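Local coordinates for protein prolyl-tRNA synthetase (Naegleria fowleri, PDB 6UYH) that probably attaches proline to its cognate tRNA after activating the amino acid with ATP, as class II prolyl-tRNA synthetases do, at residues I14-K17 with K18-F22; L276-M279 with I280-G284; V290-P293 with R294-F297; S387-G391 with D392-A396. One frame throughout, in Å; residues are numbered along the deposited sequence.

In chain order, contact 1 is a turn ahead of helix 22-32, contact 2 most of helix 274-283 and the residue after it, contact 3 a turn in the loop from that helix to strand 300-304, and contact 4 the start of helix 391-415 next to the anticodon-binding sheet. Contacts 1 and 2 touch, their centres 14 Å apart, where K18 NZ meets the carbonyls of M281 and G284. Contacts 2 and 3, 11 Å between centres, pack M279 and H283 against P292. The centres of contacts 3 and 4 are 18 Å apart, nearest atoms about 7 Å. Contacts 1 to 3 thus pack continuously from N-terminal segment through core to linking loop, contact 4 standing apart.

Contact 1: residues I14-K17 with K18-F22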
ATOM      1  N   ILE A  14      30.200   9.073  -6.696  1.00 37.61           N
ATOM      2  CA  ILE A  14      30.023  10.106  -5.681  1.00 31.11           C
ATOM      3  C   ILE A  14      31.256  10.999  -5.728  1.00 35.06           C
ATOM      4  O   ILE A  14      32.382  10.517  -5.558  1.00 45.16           O
ATOM      5  CB  ILE A  14      29.844   9.482  -4.289  1.00 31.84           C
ATOM      6  CG1 ILE A  14      28.831   8.333  -4.338  1.00 31.85           C
ATOM      7  CG2 ILE A  14      29.433  10.536  -3.275  1.00 31.89           C
ATOM      8  CD1 ILE A  14      27.466   8.736  -4.856  1.00 29.26           C
ATOM      9  N   ASP A  15      31.065  12.291  -5.986  1.00 31.64           N
ATOM     10  CA  ASP A  15      32.158  13.242  -6.146  0.55 37.66           C
ATOM     11  C   ASP A  15      32.401  14.084  -4.902  1.00 33.65           C
ATOM     12  O   ASP A  15      33.277  14.957  -4.924  1.00 36.67           O
ATOM     13  CB  ASP A  15      31.878  14.164  -7.339  0.55 37.86           C
ATOM     14  CG  ASP A  15      31.664  13.399  -8.629  0.55 39.99           C
ATOM     15  OD1 ASP A  15      32.463  12.487  -8.926  0.55 43.29           O
ATOM     16  OD2 ASP A  15      30.685  13.704  -9.339  0.55 40.36           O
ATOM     17  N   VAL A  16      31.630  13.872  -3.838  1.00 32.77           N
ATOM     18  CA  VAL A  16      31.768  14.607  -2.585  1.00 33.23           C
ATOM     19  C   VAL A  16      31.771  13.591  -1.454  1.00 28.17           C
ATOM     20  O   VAL A  16      30.887  12.731  -1.389  1.00 28.82           O
ATOM     21  CB  VAL A  16      30.627  15.628  -2.396  1.00 42.51           C
ATOM     22  CG1 VAL A  16      30.712  16.278  -1.025  1.00 42.87           C
ATOM     23  CG2 VAL A  16      30.683  16.689  -3.487  1.00 43.51           C
ATOM     24  N   LYS A  17      32.745  13.698  -0.554  1.00 28.86           N
ATOM     25  CA  LYS A  17      32.887  12.722   0.518  1.00 27.24           C
ATOM     26  C   LYS A  17      31.878  12.963   1.635  1.00 31.02           C
ATOM     27  O   LYS A  17      31.443  14.089   1.883  1.00 25.95           O
ATOM     28  CB  LYS A  17      34.307  12.754   1.087  1.00 28.49           C
ATOM     29  CG  LYS A  17      35.358  12.250   0.101  1.00 34.52           C
ATOM     30  CD  LYS A  17      36.765  12.288   0.691  1.00 50.90           C
ATOM     31  CE  LYS A  17      36.958  11.226   1.768  1.00 60.22           C
ATOM     32  NZ  LYS A  17      36.735   9.841   1.250  1.00 66.60           N
ATOM     33  N   LYS A  18      31.505  11.872   2.309  1.00 26.44           N
ATOM     34  CA  LYS A  18      30.547  11.953   3.408  1.00 31.63           C
ATOM     35  C   LYS A  18      31.039  12.910   4.487  1.00 25.01           C
ATOM     36  O   LYS A  18      30.245  13.644   5.084  1.00 24.47           O
ATOM     37  CB  LYS A  18      30.318  10.556   3.984  1.00 28.06           C
ATOM     38  CG  LYS A  18      29.076  10.400   4.853  1.00 25.01           C
ATOM     39  CD  LYS A  18      28.927   8.949   5.309  1.00 23.42           C
ATOM     40  CE  LYS A  18      27.646   8.740   6.080  1.00 24.23           C
ATOM     41  NZ  LYS A  18      27.500   7.308   6.536  1.00 25.17           N
ATOM     42  N   GLN A  19      32.352  12.933   4.720  1.00 26.18           N
ATOM     43  CA  GLN A  19      33.017  13.766   5.717  0.59 28.30           C
ATOM     44  C   GLN A  19      33.233  15.205   5.259  1.00 29.17           C
ATOM     45  O   GLN A  19      33.619  16.047   6.076  1.00 31.00           O
ATOM     46  CB  GLN A  19      34.383  13.151   6.062  0.59 32.24           C
ATOM     47  CG  GLN A  19      35.431  13.356   4.954  0.59 33.37           C
ATOM     48  CD  GLN A  19      36.555  12.322   4.954  0.59 38.59           C
ATOM     49  OE1 GLN A  19      37.719  12.657   4.735  0.59 44.89           O
ATOM     50  NE2 GLN A  19      36.206  11.061   5.171  0.59 33.28           N
ATOM     51  N   GLU A  20      33.061  15.498   3.967  1.00 27.56           N
ATOM     52  CA  GLU A  20      33.315  16.836   3.436  1.00 28.47           C
ATOM     53  C   GLU A  20      32.075  17.726   3.480  1.00 27.55           C
ATOM     54  O   GLU A  20      32.148  18.893   3.876  1.00 31.12           O
ATOM     55  CB  GLU A  20      33.815  16.752   1.981  1.00 28.95           C
ATOM     56  CG  GLU A  20      35.284  16.438   1.831  1.00 35.03           C
ATOM     57  CD  GLU A  20      35.679  16.164   0.384  1.00 37.75           C
ATOM     58  OE1 GLU A  20      34.781  16.040  -0.482  1.00 38.50           O
ATOM     59  OE2 GLU A  20      36.890  16.053   0.119  1.00 45.03           O
ATOM     60  N   ASN A  21      30.950  17.205   3.008  1.00 26.40           N
ATOM     61  CA  ASN A  21      29.715  17.981   2.920  1.00 31.94           C
ATOM     62  C   ASN A  21      28.592  16.955   2.992  1.00 24.77           C
ATOM     63  O   ASN A  21      28.270  16.312   1.987  1.00 24.86           O
ATOM     64  CB  ASN A  21      29.659  18.800   1.635  1.00 34.32           C
ATOM     65  CG  ASN A  21      28.429  19.697   1.559  1.00 35.02           C
ATOM     66  OD1 ASN A  21      27.364  19.358   2.065  1.00 33.49           O
ATOM     67  ND2 ASN A  21      28.580  20.848   0.921  1.00 43.61           N
ATOM     68  N   PHE A  22      28.028  16.786   4.188  1.00 23.76           N
ATOM     69  CA  PHE A  22      27.118  15.675   4.419  1.00 24.43           C
ATOM     70  C   PHE A  22      25.858  15.809   3.580  1.00 26.57           C
ATOM     71  O   PHE A  22      25.335  14.809   3.075  1.00 21.13           O
ATOM     72  CB  PHE A  22      26.777  15.586   5.915  1.00 23.19           C
ATOM     73  CG  PHE A  22      26.035  14.332   6.302  1.00 23.10           C
ATOM     74  CD1 PHE A  22      26.487  13.084   5.898  1.00 27.69           C
ATOM     75  CD2 PHE A  22      24.900  14.398   7.095  1.00 27.86           C
ATOM     76  CE1 PHE A  22      25.797  11.925   6.250  1.00 23.73           C
ATOM     77  CE2 PHE A  22      24.211  13.243   7.462  1.00 31.80           C
ATOM     78  CZ  PHE A  22      24.666  12.003   7.039  1.00 29.40           C
TER
HETATM   79  O   HOH W   1      35.766  15.076  -3.159  1.00 47.60           O
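The carboxylate of E20 is approached at OE1 from above its plane by the backbone N-H of K17, about 50° out of that plane; the bond is 3.1 Å from K17 N to E20 OE1 and almost straight at 173°. Across that same face runs the alkyl chain of K17, with CB 3.7 Å from E20 OE1 and CD 3.8 Å from E20 OE2. The amide of Q19 is the second flat group. Q19 is modelled in two conformers; in one, K17 CE lies over the amide face, 3.4 Å from Q19 CD, so this packing is doubtful. K17 carries its chain there by bending at chi3 (71°) and chi4, and its ammonium goes on to a salt bridge with D286.

Underneath lies a type I beta turn over residues 17-20, closed by E20 N to K17 O at 3.0 Å, the donor standing well above the carbonyl plane. N21 N adds a weak bond to the same oxygen. On the flank V16 CG1 rests 3.8 Å from N21 CB. N21, at the N-cap, accepts from E24 N with OD1, which is also hydrogen-bonded to S23 OG.

A water donates to E20 OE1 and to D15 O. Two donors on OE1 restrain the rotation of the carboxylate and are consistent with an ionised E20; they tie the incoming chain to the turn before the helix.

Contact 2: residues L276-M279 with I280-G284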
ATOM      1  N   LEU A 276      14.168   4.759   5.974  1.00 17.58           N
ATOM      2  CA  LEU A 276      15.080   4.654   4.836  1.00 16.13           C
ATOM      3  C   LEU A 276      16.196   5.690   4.933  1.00 19.63           C
ATOM      4  O   LEU A 276      17.349   5.406   4.591  1.00 18.48           O
ATOM      5  CB  LEU A 276      14.319   4.827   3.520  1.00 20.25           C
ATOM      6  CG  LEU A 276      13.696   3.569   2.900  1.00 24.16           C
ATOM      7  CD1 LEU A 276      12.663   2.970   3.823  1.00 22.56           C
ATOM      8  CD2 LEU A 276      13.071   3.904   1.567  1.00 26.34           C
ATOM      9  N   GLY A 277      15.860   6.906   5.367  1.00 18.33           N
ATOM     10  CA  GLY A 277      16.877   7.938   5.516  1.00 15.84           C
ATOM     11  C   GLY A 277      17.904   7.584   6.573  1.00 17.90           C
ATOM     12  O   GLY A 277      19.108   7.772   6.374  1.00 20.05           O
ATOM     13  N   VAL A 278      17.441   7.065   7.710  1.00 18.22           N
ATOM     14  CA  VAL A 278      18.361   6.641   8.761  1.00 16.03           C
ATOM     15  C   VAL A 278      19.298   5.568   8.231  1.00 17.11           C
ATOM     16  O   VAL A 278      20.521   5.639   8.406  1.00 19.02           O
ATOM     17  CB  VAL A 278      17.578   6.145   9.990  1.00 15.59           C
ATOM     18  CG1 VAL A 278      18.551   5.607  11.043  1.00 17.97           C
ATOM     19  CG2 VAL A 278      16.761   7.288  10.582  1.00 20.29           C
ATOM     20  N   MET A 279      18.730   4.569   7.553  1.00 19.33           N
ATOM     21  CA  MET A 279      19.512   3.479   6.982  1.00 17.64           C
ATOM     22  C   MET A 279      20.638   4.011   6.104  1.00 21.58           C
ATOM     23  O   MET A 279      21.796   3.589   6.221  1.00 20.95           O
ATOM     24  CB  MET A 279      18.585   2.562   6.169  1.00 19.14           C
ATOM     25  CG  MET A 279      19.284   1.342   5.561  1.00 21.36           C
ATOM     26  SD  MET A 279      18.203   0.544   4.335  1.00 26.14           S
ATOM     27  CE  MET A 279      18.246   1.716   2.975  1.00 22.08           C
ATOM     28  N   ILE A 280      20.312   4.964   5.229  1.00 16.15           N
ATOM     29  CA  ILE A 280      21.295   5.498   4.295  1.00 17.60           C
ATOM     30  C   ILE A 280      22.335   6.354   5.019  1.00 19.04           C
ATOM     31  O   ILE A 280      23.540   6.229   4.774  1.00 21.01           O
ATOM     32  CB  ILE A 280      20.585   6.289   3.187  1.00 19.76           C
ATOM     33  CG1 ILE A 280      19.676   5.348   2.385  1.00 19.14           C
ATOM     34  CG2 ILE A 280      21.610   7.014   2.315  1.00 21.76           C
ATOM     35  CD1 ILE A 280      18.778   6.076   1.391  1.00 20.59           C
ATOM     36  N   MET A 281      21.891   7.250   5.912  1.00 18.06           N
ATOM     37  CA  MET A 281      22.843   8.101   6.615  1.00 18.77           C
ATOM     38  C   MET A 281      23.783   7.295   7.499  1.00 21.71           C
ATOM     39  O   MET A 281      24.946   7.685   7.679  1.00 22.27           O
ATOM     40  CB  MET A 281      22.116   9.152   7.465  1.00 17.38           C
ATOM     41  CG  MET A 281      21.453  10.243   6.636  1.00 18.89           C
ATOM     42  SD  MET A 281      20.580  11.422   7.712  1.00 22.74           S
ATOM     43  CE  MET A 281      19.992  12.580   6.474  1.00 25.24           C
ATOM     44  N   VAL A 282      23.301   6.188   8.076  1.00 19.25           N
ATOM     45  CA  VAL A 282      24.156   5.376   8.939  1.00 22.84           C
ATOM     46  C   VAL A 282      25.162   4.583   8.105  1.00 25.20           C
ATOM     47  O   VAL A 282      26.368   4.600   8.383  1.00 22.16           O
ATOM     48  CB  VAL A 282      23.304   4.455   9.837  1.00 18.70           C
ATOM     49  CG1 VAL A 282      24.197   3.458  10.574  1.00 19.20           C
ATOM     50  CG2 VAL A 282      22.494   5.278  10.847  1.00 19.04           C
ATOM     51  N   HIS A 283      24.696   3.904   7.050  1.00 20.23           N
ATOM     52  CA  HIS A 283      25.518   2.899   6.372  1.00 22.97           C
ATOM     53  C   HIS A 283      26.177   3.359   5.075  1.00 19.86           C
ATOM     54  O   HIS A 283      27.148   2.725   4.646  1.00 20.91           O
ATOM     55  CB  HIS A 283      24.689   1.653   6.032  1.00 21.76           C
ATOM     56  CG  HIS A 283      24.139   0.946   7.224  1.00 19.73           C
ATOM     57  ND1 HIS A 283      24.925   0.517   8.269  1.00 24.74           N
ATOM     58  CD2 HIS A 283      22.878   0.545   7.508  1.00 20.16           C
ATOM     59  CE1 HIS A 283      24.164  -0.090   9.164  1.00 22.40           C
ATOM     60  NE2 HIS A 283      22.918  -0.086   8.726  1.00 21.29           N
ATOM     61  N   GLY A 284      25.672   4.400   4.419  1.00 20.97           N
ATOM     62  CA  GLY A 284      26.276   4.830   3.165  1.00 20.39           C
ATOM     63  C   GLY A 284      27.723   5.258   3.343  1.00 25.49           C
ATOM     64  O   GLY A 284      28.146   5.675   4.424  1.00 22.90           O
TER
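V278 and V282 lie side by side, one turn apart on helix 274-283, with V278 CG1 4.0 Å from V282 CG2. The helix follows strand 261-272, and together they are consistent with motif 3 of the class II synthetase core; R274, at the start of the helix, belongs to the ATP-analogue pocket, and the nearest atoms of the V278 side chain and the ligand are about 7 Å apart. Both valines face strand 219-227, with T225 and I227 beneath them.

M279 takes another side. Its CG is anti to the backbone N (chi1 -178°) and the chain bends at chi3, which turns the methyl CE back to 3.9 Å from I280 CG1, the two side chains crossing at a slant. Against H283 it stands at about a right angle, M279 CG being 4.2 Å from H283 CD2. The imidazole has V282 CG1 over one face, toward the rim, and its NE2 is held by L199 O. I280 packs on helix 22-32 and folds its own CG1 to 3.2 Å from L276 O, while M281 runs extended past G277 toward F22 and Y26.

Regular i to i+4 bonds carry these side chains: I280 N to L276 O, M281 N to G277 O, V282 N to V278 O and H283 N to M279 O. G284 leaves the helical conformation, yet G284 N still donates to I280 O at 2.8 Å.

Contact 3: residues V290-P293 with R294-F297; sequences VLPP and RVAF. With EDO (1,2-ethanediol), chain Q.
L291 meets the ring of F297 at its edge: the methyl CD1 comes near the ring plane, 3.7 Å from F297 CD2, and the two side chains cross at about a right angle. The chi1 of 74° tucks the F297 ring back between its own N and carbonyl carbon, which brings it round to the leucine. Nearby L291 CB touches A296 CB at 3.8 Å, and P292 CD lies 3.9 Å from V295 CG2.

Between the two ends of the segment lies a type I beta turn over residues 292-295. Its closing bond runs from V295 N to P292 O, 3.0 Å long with the donor 41° out of the carbonyl plane. A weak bond of 3.4 Å from A296 N to P293 O continues the turn.

Farther out, V295 packs on helix 49-67, P292 on M279 and H283 of the core, and P293 on L398 of helix 391-415. R294 leaves the turn in an extended chain, and its guanidinium is held by E197 O and in a salt bridge by D399. Its NE donates to O1 of a 1,2-ethanediol, probably from the crystallisation liquor, with R294 NE to EDO O1 at 3.1 Å and the oxygen at the edge of the guanidinium; D399 binds the same diol.

Both proline carbonyls are thus engaged, P293 O also by Q299 NE2, and the charge of R294, answered by D399 and shared with E197 O, probably helps tie the turn to helix 391-415.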
ATOM      1  N   VAL A 290      25.025   1.373   0.718  1.00 26.80           N
ATOM      2  CA  VAL A 290      25.423   0.104   1.338  1.00 22.77           C
ATOM      3  C   VAL A 290      24.155  -0.512   1.915  1.00 21.75           C
ATOM      4  O   VAL A 290      23.658  -0.058   2.953  1.00 25.69           O
ATOM      5  CB  VAL A 290      26.497   0.273   2.422  1.00 22.69           C
ATOM      6  CG1 VAL A 290      26.901  -1.095   2.985  1.00 25.24           C
ATOM      7  CG2 VAL A 290      27.737   0.981   1.867  1.00 23.67           C
ATOM      8  N   LEU A 291      23.616  -1.552   1.237  1.00 22.94           N
ATOM      9  CA  LEU A 291      22.291  -2.053   1.616  1.00 21.03           C
ATOM     10  C   LEU A 291      22.397  -3.201   2.615  1.00 23.57           C
ATOM     11  O   LEU A 291      23.085  -4.190   2.341  1.00 24.91           O
ATOM     12  CB  LEU A 291      21.527  -2.530   0.386  1.00 24.78           C
ATOM     13  CG  LEU A 291      21.121  -1.433  -0.596  1.00 25.89           C
ATOM     14  CD1 LEU A 291      20.767  -2.014  -1.971  1.00 25.80           C
ATOM     15  CD2 LEU A 291      19.962  -0.636  -0.019  1.00 26.79           C
ATOM     16  N   PRO A 292      21.717  -3.127   3.756  1.00 23.38           N
ATOM     17  CA  PRO A 292      21.584  -4.302   4.615  1.00 24.71           C
ATOM     18  C   PRO A 292      20.955  -5.438   3.831  1.00 22.29           C
ATOM     19  O   PRO A 292      19.962  -5.221   3.120  1.00 22.14           O
ATOM     20  CB  PRO A 292      20.652  -3.821   5.743  1.00 22.63           C
ATOM     21  CG  PRO A 292      20.665  -2.322   5.665  1.00 26.39           C
ATOM     22  CD  PRO A 292      20.878  -2.009   4.209  1.00 19.32           C
ATOM     23  N   PRO A 293      21.524  -6.642   3.899  1.00 22.78           N
ATOM     24  CA  PRO A 293      21.073  -7.727   3.005  1.00 25.96           C
ATOM     25  C   PRO A 293      19.575  -8.018   3.042  1.00 25.37           C
ATOM     26  O   PRO A 293      19.005  -8.387   2.010  1.00 25.59           O
ATOM     27  CB  PRO A 293      21.894  -8.927   3.494  1.00 25.00           C
ATOM     28  CG  PRO A 293      23.170  -8.310   3.993  1.00 24.96           C
ATOM     29  CD  PRO A 293      22.780  -6.976   4.595  1.00 22.31           C
ATOM     30  N   ARG A 294      18.909  -7.857   4.181  1.00 25.47           N
ATOM     31  CA  ARG A 294      17.506  -8.245   4.249  1.00 26.21           C
ATOM     32  C   ARG A 294      16.566  -7.251   3.575  1.00 26.25           C
ATOM     33  O   ARG A 294      15.387  -7.574   3.380  1.00 26.74           O
ATOM     34  CB  ARG A 294      17.105  -8.470   5.710  1.00 28.68           C
ATOM     35  CG  ARG A 294      17.733  -9.754   6.264  1.00 32.08           C
ATOM     36  CD  ARG A 294      17.913  -9.754   7.775  1.00 37.85           C
ATOM     37  NE  ARG A 294      18.976 -10.674   8.182  1.00 40.04           N
ATOM     38  CZ  ARG A 294      19.432 -10.796   9.426  1.00 36.60           C
ATOM     39  NH1 ARG A 294      18.912 -10.048  10.398  1.00 29.92           N
ATOM     40  NH2 ARG A 294      20.407 -11.658   9.700  1.00 30.79           N
ATOM     41  N   VAL A 295      17.042  -6.065   3.200  1.00 22.17           N
ATOM     42  CA  VAL A 295      16.214  -5.142   2.435  1.00 22.21           C
ATOM     43  C   VAL A 295      16.838  -4.790   1.091  1.00 20.59           C
ATOM     44  O   VAL A 295      16.379  -3.865   0.427  1.00 23.98           O
ATOM     45  CB  VAL A 295      15.888  -3.867   3.238  1.00 20.02           C
ATOM     46  CG1 VAL A 295      15.155  -4.227   4.532  1.00 23.65           C
ATOM     47  CG2 VAL A 295      17.158  -3.067   3.533  1.00 18.78           C
ATOM     48  N   ALA A 296      17.860  -5.528   0.662  1.00 22.88           N
ATOM     49  CA  ALA A 296      18.554  -5.223  -0.586  1.00 21.45           C
ATOM     50  C   ALA A 296      17.771  -5.767  -1.776  1.00 21.16           C
ATOM     51  O   ALA A 296      17.533  -6.975  -1.851  1.00 24.49           O
ATOM     52  CB  ALA A 296      19.961  -5.817  -0.561  1.00 24.76           C
ATOM     53  N   PHE A 297      17.428  -4.886  -2.728  1.00 22.52           N
ATOM     54  CA  PHE A 297      16.693  -5.311  -3.923  1.00 23.75           C
ATOM     55  C   PHE A 297      17.421  -6.443  -4.633  1.00 29.72           C
ATOM     56  O   PHE A 297      16.794  -7.344  -5.207  1.00 26.57           O
ATOM     57  CB  PHE A 297      16.496  -4.122  -4.874  1.00 22.83           C
ATOM     58  CG  PHE A 297      17.746  -3.722  -5.591  1.00 22.29           C
ATOM     59  CD1 PHE A 297      18.001  -4.167  -6.876  1.00 26.84           C
ATOM     60  CD2 PHE A 297      18.696  -2.931  -4.955  1.00 25.82           C
ATOM     61  CE1 PHE A 297      19.176  -3.823  -7.528  1.00 29.77           C
ATOM     62  CE2 PHE A 297      19.881  -2.579  -5.596  1.00 22.33           C
ATOM     63  CZ  PHE A 297      20.124  -3.029  -6.887  1.00 24.93           C
TER
HETATM   64  C1  EDO Q 615      19.829 -12.546   4.710  1.00 39.85           C
HETATM   65  O1  EDO Q 615      19.481 -12.897   6.054  1.00 43.51           O
HETATM   66  C2  EDO Q 615      20.319 -13.799   3.994  1.00 40.28           C
HETATM   67  O2  EDO Q 615      19.399 -14.869   4.226  1.00 43.57           O

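Contact 4: residues S387-G391 with D392-A396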
ATOM      1  N   SER A 387      33.359 -26.408  -3.493  1.00 61.49           N
ATOM      2  CA  SER A 387      32.887 -27.475  -2.622  1.00 62.20           C
ATOM      3  C   SER A 387      32.161 -26.934  -1.399  1.00 68.00           C
ATOM      4  O   SER A 387      31.370 -27.660  -0.789  1.00 64.14           O
ATOM      5  CB  SER A 387      34.056 -28.362  -2.186  1.00 65.18           C
ATOM      6  OG  SER A 387      34.983 -27.648  -1.386  1.00 64.67           O
ATOM      7  N   GLU A 388      32.409 -25.678  -1.030  1.00 63.05           N
ATOM      8  CA  GLU A 388      31.744 -25.046   0.097  1.00 59.89           C
ATOM      9  C   GLU A 388      30.720 -24.009  -0.332  1.00 58.09           C
ATOM     10  O   GLU A 388      30.134 -23.345   0.528  1.00 55.53           O
ATOM     11  CB  GLU A 388      32.781 -24.408   1.026  1.00 59.20           C
ATOM     12  CG  GLU A 388      33.883 -25.369   1.426  1.00 64.14           C
ATOM     13  CD  GLU A 388      34.761 -24.838   2.539  1.00 71.27           C
ATOM     14  OE1 GLU A 388      34.807 -23.603   2.731  1.00 72.88           O
ATOM     15  OE2 GLU A 388      35.401 -25.662   3.226  1.00 76.58           O
ATOM     16  N   PHE A 389      30.490 -23.854  -1.633  1.00 55.96           N
ATOM     17  CA  PHE A 389      29.461 -22.955  -2.127  1.00 49.87           C
ATOM     18  C   PHE A 389      28.098 -23.622  -2.056  1.00 51.00           C
ATOM     19  O   PHE A 389      27.940 -24.780  -2.444  1.00 51.24           O
ATOM     20  CB  PHE A 389      29.759 -22.542  -3.569  1.00 52.46           C
ATOM     21  CG  PHE A 389      28.595 -21.889  -4.266  1.00 52.33           C
ATOM     22  CD1 PHE A 389      28.355 -20.530  -4.117  1.00 48.05           C
ATOM     23  CD2 PHE A 389      27.744 -22.632  -5.074  1.00 52.95           C
ATOM     24  CE1 PHE A 389      27.284 -19.926  -4.753  1.00 48.00           C
ATOM     25  CE2 PHE A 389      26.669 -22.034  -5.709  1.00 48.40           C
ATOM     26  CZ  PHE A 389      26.440 -20.680  -5.552  1.00 47.28           C
ATOM     27  N   SER A 390      27.105 -22.874  -1.580  1.00 53.79           N
ATOM     28  CA  SER A 390      25.727 -23.349  -1.524  1.00 46.01           C
ATOM     29  C   SER A 390      24.840 -22.173  -1.143  1.00 46.21           C
ATOM     30  O   SER A 390      25.324 -21.101  -0.771  1.00 43.88           O
ATOM     31  CB  SER A 390      25.549 -24.494  -0.522  1.00 54.37           C
ATOM     32  OG  SER A 390      25.615 -24.014   0.811  1.00 51.74           O
ATOM     33  N   GLY A 391      23.528 -22.395  -1.235  1.00 38.99           N
ATOM     34  CA  GLY A 391      22.589 -21.385  -0.779  1.00 40.54           C
ATOM     35  C   GLY A 391      22.760 -21.071   0.692  1.00 41.56           C
ATOM     36  O   GLY A 391      22.685 -19.910   1.101  1.00 39.12           O
ATOM     37  N   ASP A 392      23.011 -22.099   1.507  1.00 43.56           N
ATOM     38  CA  ASP A 392      23.187 -21.881   2.939  1.00 44.43           C
ATOM     39  C   ASP A 392      24.468 -21.110   3.235  1.00 41.83           C
ATOM     40  O   ASP A 392      24.479 -20.224   4.098  1.00 39.23           O
ATOM     41  CB  ASP A 392      23.191 -23.219   3.677  1.00 52.22           C
ATOM     42  CG  ASP A 392      21.811 -23.834   3.783  1.00 54.83           C
ATOM     43  OD1 ASP A 392      20.826 -23.179   3.384  1.00 52.42           O
ATOM     44  OD2 ASP A 392      21.713 -24.978   4.271  1.00 58.10           O
ATOM     45  N   SER A 393      25.564 -21.437   2.539  1.00 38.55           N
ATOM     46  CA  SER A 393      26.823 -20.759   2.836  1.00 40.79           C
ATOM     47  C   SER A 393      26.791 -19.302   2.382  1.00 36.45           C
ATOM     48  O   SER A 393      27.395 -18.440   3.033  1.00 35.82           O
ATOM     49  CB  SER A 393      28.004 -21.510   2.204  1.00 40.48           C
ATOM     50  OG  SER A 393      27.997 -21.411   0.790  1.00 41.03           O
ATOM     51  N   ILE A 394      26.075 -19.004   1.295  1.00 36.88           N
ATOM     52  CA  ILE A 394      25.951 -17.617   0.857  1.00 38.44           C
ATOM     53  C   ILE A 394      25.042 -16.836   1.798  1.00 37.21           C
ATOM     54  O   ILE A 394      25.326 -15.680   2.139  1.00 34.95           O
ATOM     55  CB  ILE A 394      25.462 -17.554  -0.602  1.00 39.66           C
ATOM     56  CG1 ILE A 394      26.522 -18.142  -1.543  1.00 39.57           C
ATOM     57  CG2 ILE A 394      25.115 -16.129  -0.989  1.00 36.44           C
ATOM     58  CD1 ILE A 394      27.893 -17.493  -1.411  1.00 38.20           C
ATOM     59  N   LYS A 395      23.937 -17.446   2.240  1.00 36.34           N
ATOM     60  CA  LYS A 395      23.107 -16.800   3.257  1.00 32.63           C
ATOM     61  C   LYS A 395      23.911 -16.512   4.521  1.00 36.09           C
ATOM     62  O   LYS A 395      23.734 -15.465   5.161  1.00 34.90           O
ATOM     63  CB  LYS A 395      21.896 -17.672   3.586  1.00 32.47           C
ATOM     64  CG  LYS A 395      20.856 -17.725   2.484  1.00 39.28           C
ATOM     65  CD  LYS A 395      19.768 -18.747   2.776  1.00 37.64           C
ATOM     66  CE  LYS A 395      18.780 -18.830   1.622  1.00 38.66           C
ATOM     67  NZ  LYS A 395      17.755 -19.893   1.820  1.00 37.45           N
ATOM     68  N   ALA A 396      24.792 -17.439   4.901  1.00 33.14           N
ATOM     69  CA  ALA A 396      25.642 -17.226   6.066  1.00 33.22           C
ATOM     70  C   ALA A 396      26.570 -16.035   5.856  1.00 32.52           C
ATOM     71  O   ALA A 396      26.858 -15.289   6.800  1.00 37.99           O
ATOM     72  CB  ALA A 396      26.445 -18.499   6.361  1.00 35.18           C
TER
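The side-chain polar contacts at the start of helix 391-415 are made by S390 and S393. The S393 N-H is received by S390 OG at 3.1 Å, with an angle of 162° at the hydrogen, so S390 acts as the N-cap; its chi1 of 73° swings the hydroxyl over the amide ends of the first turn. S393 OG in turn has two acceptors within reach of its single proton, E388 O at 2.9 Å and S390 O at 3.1 Å, and the choice between them is not settled. Either way this side chain turns back from the helix onto the backbone that leads into it.

Apolar contact adds a second link. The residue before the cap, F389, meets I394, four places past the cap, with F389 CE1 3.8 Å from I394 CG1 and the side chains slanting across each other. This pairing, bridging the N-cap, is a hydrophobic staple, and in the anticodon-binding domain it is backed by I322 and L326 of helix 313-328 and by M384 of strand 381-385.

Backbone bonds begin the helix proper. I394 N donates to S390 O at 3.0 Å and K395 N to G391 O, also at 3.0 Å. The methylenes of K395 pass beside that second carbonyl, CG 3.2 Å from G391 O, and the extended chain delivers NZ to A329 O.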